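PDB 4ZXH: Abbfa_003403 from Acinetobacter baumannii, which probably assembles a peptide natural product as a four-domain nonribosomal peptide synthetase with condensation, adenylation, carrier and thioesterase domains. Local coordinates for residues Q793-D798 against P838-A843. Numbering follows the deposited sequence.
Sequences QLYVLD and PSLPNA
Tyr795 of strand 792-797 lays its ring against Leu840 and Ala843, two residues of a type I beta turn in the loop between strands 834-835 and 846-855. All three strands belong to the antiparallel sheet of the adenylation region, an ANL-family fold, where 792-797 pairs with 809-816 and 809-816 in turn with 846-855.

From Tyr795 CB, which points toward the loop, the chain runs to CG, which stands anti to the carbonyl carbon (chi1 -54°) and carries the ring across to the turn, with one face against Leu840 CD1. CG and CD1 come first to Leu840 CD1, the nearer pair being Tyr795 CD1 and Leu840 CD1 at 3.7 Å. That methyl sits over one face of the ring, 3.8 Å from Leu840 CD1 to the Tyr795 centroid and only 15° off the normal, a clear CH-pi contact. Farther out, Tyr795 CZ meets Ala843 CB at 3.8 Å, the methyl approaching obliquely.

Ala843 N donates to Leu840 O at 3.0 Å and closes the turn, and the CB atoms of Leu840 and Ala843 both point toward the strand. Leu846, on the following strand, touches both Tyr795 and Leu840, and Leu803 also packs on Leu840, so the ring and the leucine are buried together in an apolar layer. No hydrogen bond crosses between the two segments; at the ring's far end, Tyr795 OH lies beside the methyl carbon Ala843 CB.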
ATOM      1  N   GLN A 793      15.481 -29.004 -16.205  1.00 45.45           N
ATOM      2  CA  GLN A 793      15.923 -28.571 -14.890  1.00 41.03           C
ATOM      3  C   GLN A 793      15.796 -27.066 -14.775  1.00 44.50           C
ATOM      4  O   GLN A 793      16.097 -26.327 -15.719  1.00 49.17           O
ATOM      5  CB  GLN A 793      17.355 -29.020 -14.604  1.00 41.81           C
ATOM      6  CG  GLN A 793      17.578 -30.518 -14.797  1.00 46.92           C
ATOM      7  CD  GLN A 793      17.976 -30.863 -16.218  1.00 46.70           C
ATOM      8  OE1 GLN A 793      18.895 -30.252 -16.779  1.00 50.96           O
ATOM      9  NE2 GLN A 793      17.269 -31.820 -16.822  1.00 39.05           N
ATOM     10  N   LEU A 794      15.324 -26.618 -13.618  1.00 36.81           N
ATOM     11  CA  LEU A 794      15.179 -25.201 -13.364  1.00 45.64           C
ATOM     12  C   LEU A 794      16.207 -24.765 -12.333  1.00 46.74           C
ATOM     13  O   LEU A 794      16.400 -25.439 -11.327  1.00 48.83           O
ATOM     14  CB  LEU A 794      13.761 -24.888 -12.886  1.00 45.54           C
ATOM     15  CG  LEU A 794      12.659 -25.466 -13.775  1.00 37.13           C
ATOM     16  CD1 LEU A 794      11.298 -24.983 -13.318  1.00 38.69           C
ATOM     17  CD2 LEU A 794      12.902 -25.093 -15.211  1.00 32.62           C
ATOM     18  N   TYR A 795      16.876 -23.649 -12.609  1.00 44.97           N
ATOM     19  CA  TYR A 795      17.897 -23.101 -11.724  1.00 45.05           C
ATOM     20  C   TYR A 795      17.646 -21.605 -11.527  1.00 48.74           C
ATOM     21  O   TYR A 795      17.275 -20.911 -12.478  1.00 48.09           O
ATOM     22  CB  TYR A 795      19.307 -23.323 -12.295  1.00 39.47           C
ATOM     23  CG  TYR A 795      19.660 -24.752 -12.662  1.00 43.35           C
ATOM     24  CD1 TYR A 795      20.098 -25.665 -11.701  1.00 52.93           C
ATOM     25  CD2 TYR A 795      19.604 -25.182 -13.979  1.00 45.80           C
ATOM     26  CE1 TYR A 795      20.440 -26.980 -12.049  1.00 43.28           C
ATOM     27  CE2 TYR A 795      19.943 -26.484 -14.335  1.00 44.21           C
ATOM     28  CZ  TYR A 795      20.356 -27.380 -13.369  1.00 43.72           C
ATOM     29  OH  TYR A 795      20.680 -28.672 -13.745  1.00 48.45           O
ATOM     30  N   VAL A 796      17.843 -21.100 -10.309  1.00 53.21           N
ATOM     31  CA  VAL A 796      17.712 -19.664 -10.065  1.00 46.19           C
ATOM     32  C   VAL A 796      19.065 -19.068  -9.699  1.00 48.48           C
ATOM     33  O   VAL A 796      19.612 -19.368  -8.645  1.00 49.25           O
ATOM     34  CB  VAL A 796      16.683 -19.357  -8.955  1.00 39.70           C
ATOM     35  CG1 VAL A 796      16.475 -17.854  -8.821  1.00 39.31           C
ATOM     36  CG2 VAL A 796      15.354 -20.039  -9.256  1.00 38.55           C
ATOM     37  N   LEU A 797      19.596 -18.216 -10.575  1.00 48.17           N
ATOM     38  CA  LEU A 797      20.956 -17.705 -10.429  1.00 41.66           C
ATOM     39  C   LEU A 797      21.048 -16.199 -10.192  1.00 41.93           C
ATOM     40  O   LEU A 797      20.146 -15.434 -10.547  1.00 40.51           O
ATOM     41  CB  LEU A 797      21.763 -18.063 -11.668  1.00 41.19           C
ATOM     42  CG  LEU A 797      21.742 -19.547 -12.034  1.00 46.98           C
ATOM     43  CD1 LEU A 797      22.685 -19.813 -13.183  1.00 40.90           C
ATOM     44  CD2 LEU A 797      22.104 -20.421 -10.839  1.00 51.22           C
ATOM     45  N   ASP A 798      22.150 -15.768  -9.584  1.00 43.98           N
ATOM     46  CA  ASP A 798      22.385 -14.342  -9.425  1.00 44.55           C
ATOM     47  C   ASP A 798      23.140 -13.829 -10.642  1.00 52.37           C
ATOM     48  O   ASP A 798      23.257 -14.528 -11.644  1.00 55.46           O
ATOM     49  CB  ASP A 798      23.128 -14.027  -8.111  1.00 47.15           C
ATOM     50  CG  ASP A 798      24.488 -14.734  -7.982  1.00 60.19           C
ATOM     51  OD1 ASP A 798      25.068 -15.165  -8.996  1.00 68.65           O
ATOM     52  OD2 ASP A 798      24.993 -14.851  -6.840  1.00 60.60           O
ATOM     53  N   PRO A 838      30.415 -22.887 -15.299  1.00 63.51           N
ATOM     54  CA  PRO A 838      31.419 -23.481 -14.401  1.00 63.55           C
ATOM     55  C   PRO A 838      30.844 -23.781 -13.027  1.00 64.07           C
ATOM     56  O   PRO A 838      31.238 -24.748 -12.385  1.00 70.99           O
ATOM     57  CB  PRO A 838      32.500 -22.403 -14.314  1.00 58.08           C
ATOM     58  CG  PRO A 838      32.350 -21.631 -15.588  1.00 62.71           C
ATOM     59  CD  PRO A 838      30.867 -21.598 -15.848  1.00 62.63           C
ATOM     60  N   SER A 839      29.896 -22.959 -12.603  1.00 61.75           N
ATOM     61  CA  SER A 839      29.260 -23.103 -11.301  1.00 66.63           C
ATOM     62  C   SER A 839      28.205 -24.212 -11.284  1.00 69.69           C
ATOM     63  O   SER A 839      27.585 -24.471 -10.251  1.00 64.11           O
ATOM     64  CB  SER A 839      28.629 -21.775 -10.903  1.00 57.99           C
ATOM     65  OG  SER A 839      28.111 -21.138 -12.064  1.00 55.02           O
ATOM     66  N   LEU A 840      27.992 -24.842 -12.436  1.00 68.90           N
ATOM     67  CA  LEU A 840      27.074 -25.977 -12.560  1.00 71.95           C
ATOM     68  C   LEU A 840      27.656 -27.011 -13.525  1.00 63.91           C
ATOM     69  O   LEU A 840      27.046 -27.340 -14.545  1.00 55.63           O
ATOM     70  CB  LEU A 840      25.688 -25.518 -13.044  1.00 47.43           C
ATOM     71  CG  LEU A 840      24.738 -24.872 -12.035  1.00 59.78           C
ATOM     72  CD1 LEU A 840      23.428 -24.474 -12.710  1.00 55.74           C
ATOM     73  CD2 LEU A 840      24.469 -25.799 -10.857  1.00 58.62           C
ATOM     74  N   PRO A 841      28.831 -27.550 -13.191  1.00 69.75           N
ATOM     75  CA  PRO A 841      29.628 -28.291 -14.178  1.00 71.92           C
ATOM     76  C   PRO A 841      28.970 -29.595 -14.623  1.00 72.13           C
ATOM     77  O   PRO A 841      29.427 -30.198 -15.588  1.00 78.26           O
ATOM     78  CB  PRO A 841      30.934 -28.565 -13.430  1.00 70.17           C
ATOM     79  CG  PRO A 841      30.509 -28.683 -12.008  1.00 66.05           C
ATOM     80  CD  PRO A 841      29.357 -27.709 -11.826  1.00 66.56           C
ATOM     81  N   ASN A 842      27.911 -30.013 -13.934  1.00 70.30           N
ATOM     82  CA  ASN A 842      27.243 -31.273 -14.241  1.00 69.37           C
ATOM     83  C   ASN A 842      25.859 -31.084 -14.841  1.00 60.34           C
ATOM     84  O   ASN A 842      25.151 -32.056 -15.095  1.00 56.23           O
ATOM     85  CB  ASN A 842      27.138 -32.136 -12.982  1.00 78.45           C
ATOM     86  CG  ASN A 842      28.462 -32.773 -12.606  1.00 88.78           C
ATOM     87  OD1 ASN A 842      29.325 -32.995 -13.462  1.00 97.85           O
ATOM     88  ND2 ASN A 842      28.631 -33.073 -11.325  1.00 89.10           N
ATOM     89  N   ALA A 843      25.489 -29.828 -15.078  1.00 54.51           N
ATOM     90  CA  ALA A 843      24.132 -29.481 -15.485  1.00 48.40           C
ATOM     91  C   ALA A 843      23.968 -29.383 -17.003  1.00 53.31           C
ATOM     92  O   ALA A 843      22.871 -29.110 -17.499  1.00 53.71           O
ATOM     93  CB  ALA A 843      23.721 -28.179 -14.833  1.00 44.44           C
TER